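Local atomic coordinates of flagellar hook-associated protein 2 (Helicobacter pylori, PDB entry 6IWY), a protein that caps the distal tip of the growing flagellar filament, promoting polymerisation of flagellin monomers there and preventing their escape from the central channel. Residues G207-D212 with I222-G227. Numbering follows the deposited sequence.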
ATOM      1  N   GLY A 207       6.222  -2.107 -12.898  1.00 57.55           N
ATOM      2  CA  GLY A 207       6.359  -1.867 -11.472  1.00 55.92           C
ATOM      3  C   GLY A 207       5.092  -1.914 -10.631  1.00 53.71           C
ATOM      4  O   GLY A 207       5.154  -1.622  -9.446  1.00 53.44           O
ATOM      5  N   ASP A 208       3.949  -2.249 -11.220  1.00 52.19           N
ATOM      6  CA  ASP A 208       2.717  -2.320 -10.454  1.00 51.16           C
ATOM      7  C   ASP A 208       2.817  -3.493  -9.461  1.00 49.18           C
ATOM      8  O   ASP A 208       2.477  -3.380  -8.273  1.00 48.62           O
ATOM      9  CB  ASP A 208       1.502  -2.440 -11.380  1.00 51.47           C
ATOM     10  CG  ASP A 208       1.089  -1.097 -12.007  1.00 56.43           C
ATOM     11  OD1 ASP A 208       1.337  -0.016 -11.410  1.00 61.34           O
ATOM     12  OD2 ASP A 208       0.504  -1.097 -13.114  1.00 60.61           O
ATOM     13  N   ILE A 209       3.311  -4.620  -9.928  1.00 48.07           N
ATOM     14  CA  ILE A 209       3.513  -5.736  -9.022  1.00 47.06           C
ATOM     15  C   ILE A 209       4.985  -5.911  -8.765  1.00 47.38           C
ATOM     16  O   ILE A 209       5.780  -6.026  -9.704  1.00 48.74           O
ATOM     17  CB  ILE A 209       2.938  -7.059  -9.542  1.00 45.72           C
ATOM     18  CG1 ILE A 209       1.430  -6.953  -9.668  1.00 47.15           C
ATOM     19  CG2 ILE A 209       3.196  -8.132  -8.557  1.00 43.93           C
ATOM     20  CD1 ILE A 209       0.763  -8.280 -10.124  1.00 48.59           C
ATOM     21  N   SER A 210       5.344  -5.951  -7.493  1.00 46.83           N
ATOM     22  CA  SER A 210       6.695  -6.290  -7.127  1.00 47.31           C
ATOM     23  C   SER A 210       6.717  -7.161  -5.888  1.00 46.16           C
ATOM     24  O   SER A 210       5.758  -7.202  -5.111  1.00 45.59           O
ATOM     25  CB  SER A 210       7.503  -5.019  -6.891  1.00 49.00           C
ATOM     26  OG  SER A 210       6.848  -4.227  -5.935  1.00 50.45           O
ATOM     27  N   ILE A 211       7.843  -7.844  -5.728  1.00 46.15           N
ATOM     28  CA  ILE A 211       8.134  -8.681  -4.590  1.00 45.69           C
ATOM     29  C   ILE A 211       9.521  -8.303  -4.078  1.00 47.74           C
ATOM     30  O   ILE A 211      10.522  -8.694  -4.651  1.00 49.06           O
ATOM     31  CB  ILE A 211       8.139 -10.138  -5.022  1.00 44.83           C
ATOM     32  CG1 ILE A 211       6.744 -10.562  -5.474  1.00 43.28           C
ATOM     33  CG2 ILE A 211       8.553 -11.034  -3.887  1.00 46.69           C
ATOM     34  CD1 ILE A 211       6.753 -11.281  -6.738  1.00 44.99           C
ATOM     35  N   ASP A 212       9.565  -7.538  -3.000  1.00 49.04           N
ATOM     36  CA  ASP A 212      10.813  -7.096  -2.377  1.00 52.00           C
ATOM     37  C   ASP A 212      11.206  -7.988  -1.194  1.00 52.66           C
ATOM     38  O   ASP A 212      10.358  -8.608  -0.566  1.00 51.33           O
ATOM     39  CB  ASP A 212      10.666  -5.665  -1.820  1.00 53.53           C
ATOM     40  CG  ASP A 212      10.494  -4.596  -2.900  1.00 54.56           C
ATOM     41  OD1 ASP A 212      10.846  -4.839  -4.066  1.00 56.08           O
ATOM     42  OD2 ASP A 212      10.001  -3.491  -2.557  1.00 57.80           O
ATOM     43  N   ILE A 222       4.948  -8.926  -1.031  1.00 39.21           N
ATOM     44  CA  ILE A 222       4.321  -8.770  -2.359  1.00 37.96           C
ATOM     45  C   ILE A 222       3.536  -7.460  -2.242  1.00 38.70           C
ATOM     46  O   ILE A 222       2.844  -7.248  -1.254  1.00 39.71           O
ATOM     47  CB  ILE A 222       3.380  -9.970  -2.694  1.00 36.62           C
ATOM     48  CG1 ILE A 222       4.092 -11.296  -2.380  1.00 37.56           C
ATOM     49  CG2 ILE A 222       2.964  -9.977  -4.182  1.00 34.73           C
ATOM     50  CD1 ILE A 222       3.215 -12.576  -2.481  1.00 37.32           C
ATOM     51  N   ASN A 223       3.705  -6.550  -3.187  1.00 39.36           N
ATOM     52  CA  ASN A 223       2.943  -5.294  -3.199  1.00 40.25           C
ATOM     53  C   ASN A 223       2.351  -5.134  -4.563  1.00 39.77           C
ATOM     54  O   ASN A 223       3.010  -5.440  -5.565  1.00 39.43           O
ATOM     55  CB  ASN A 223       3.818  -4.081  -2.869  1.00 42.33           C
ATOM     56  CG  ASN A 223       3.105  -2.732  -3.111  1.00 44.24           C
ATOM     57  OD1 ASN A 223       3.661  -1.862  -3.751  1.00 48.29           O
ATOM     58  ND2 ASN A 223       1.893  -2.563  -2.597  1.00 44.97           N
ATOM     59  N   ASP A 224       1.080  -4.724  -4.577  1.00 40.17           N
ATOM     60  CA  ASP A 224       0.360  -4.339  -5.783  1.00 40.35           C
ATOM     61  C   ASP A 224      -0.115  -2.888  -5.631  1.00 41.46           C
ATOM     62  O   ASP A 224      -0.998  -2.610  -4.822  1.00 41.84           O
ATOM     63  CB  ASP A 224      -0.836  -5.251  -5.995  1.00 39.69           C
ATOM     64  CG  ASP A 224      -1.612  -4.919  -7.284  1.00 43.10           C
ATOM     65  OD1 ASP A 224      -1.097  -4.168  -8.167  1.00 41.90           O
ATOM     66  OD2 ASP A 224      -2.758  -5.427  -7.415  1.00 47.55           O
ATOM     67  N   ARG A 225       0.475  -1.976  -6.396  1.00 41.88           N
ATOM     68  CA  ARG A 225       0.132  -0.590  -6.287  1.00 44.01           C
ATOM     69  C   ARG A 225      -1.267  -0.314  -6.769  1.00 44.22           C
ATOM     70  O   ARG A 225      -1.848   0.694  -6.363  1.00 45.80           O
ATOM     71  CB  ARG A 225       1.054   0.283  -7.093  1.00 46.61           C
ATOM     72  CG  ARG A 225       2.514   0.267  -6.743  1.00 51.46           C
ATOM     73  CD  ARG A 225       3.337   1.104  -7.817  1.00 58.74           C
ATOM     74  NE  ARG A 225       4.758   0.735  -7.725  1.00 63.44           N
ATOM     75  CZ  ARG A 225       5.661   1.330  -6.932  1.00 68.32           C
ATOM     76  NH1 ARG A 225       5.333   2.388  -6.170  1.00 69.43           N
ATOM     77  NH2 ARG A 225       6.916   0.861  -6.903  1.00 70.16           N
ATOM     78  N   ARG A 226      -1.830  -1.156  -7.634  1.00 42.91           N
ATOM     79  CA  ARG A 226      -3.225  -0.916  -8.042  1.00 44.41           C
ATOM     80  C   ARG A 226      -4.228  -1.267  -6.945  1.00 44.80           C
ATOM     81  O   ARG A 226      -5.396  -0.894  -7.029  1.00 47.02           O
ATOM     82  CB  ARG A 226      -3.648  -1.617  -9.332  1.00 45.11           C
ATOM     83  CG  ARG A 226      -2.620  -1.738 -10.443  1.00 44.49           C
ATOM     84  CD  ARG A 226      -2.121  -3.173 -10.396  1.00 44.54           C
ATOM     85  NE  ARG A 226      -2.735  -3.956 -11.440  1.00 46.83           N
ATOM     86  CZ  ARG A 226      -3.045  -5.245 -11.369  1.00 44.68           C
ATOM     87  NH1 ARG A 226      -2.848  -5.957 -10.266  1.00 39.82           N
ATOM     88  NH2 ARG A 226      -3.608  -5.803 -12.438  1.00 47.01           N
ATOM     89  N   GLY A 227      -3.776  -1.973  -5.915  1.00 42.97           N
ATOM     90  CA  GLY A 227      -4.613  -2.281  -4.781  1.00 43.15           C
ATOM     91  C   GLY A 227      -5.435  -3.551  -4.862  1.00 42.25           C
ATOM     92  O   GLY A 227      -6.192  -3.820  -3.973  1.00 43.35           O
TER
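Ser-210 and Asn-223 face each other as a hydrogen-bonded pair of the antiparallel beta hairpin 209-214/219-224, their backbones joined by Asn-223 N to Ser-210 O (2.9 Å) and Ser-210 N to Asn-223 O (3.1 Å). On the central strand of a three-stranded sheet, Asn-223 donates from ND2 to the carbonyl oxygens of Phe-127 and of Ser-129, the latter on the neighbouring strand 129-132.

The opposite face carries Ile-209, Ile-211 and Ile-222, branched residues suited to extended backbone and to a buried apolar layer, with Asp-224 at its end. Ile-211 and Ile-222 run alongside each other in the same direction, Ile-211 CG1 4.0 Å from Ile-222 CG2; Ile-209 and Ile-211 also pack on Leu-194 of helix 179-196.

At the end of its strand, Asp-224, paired with Ile-209, begins a type I turn. Its CG stands anti to the backbone N (chi1 -178°), and OD2 forms a salt bridge with Arg-226 NH1 at 2.9 Å, met on its syn side but 35° out of the carboxylate plane. NH1 also donates to the carbonyl of Lys-158. Bent at chi2 and chi3, Arg-226 runs nearly perpendicular across Asp-208, its CD 3.8 Å from Asp-208 CB.

Gly-207, just after helix 201-205, leaves helical geometry with positive phi, which glycine adopts without strain. Arg-225, extended from CG to NE, reaches back to it: NE donates to Gly-207 O at 2.9 Å, the oxygen lying in the guanidinium plane but the nitrogen 41° above the carbonyl plane.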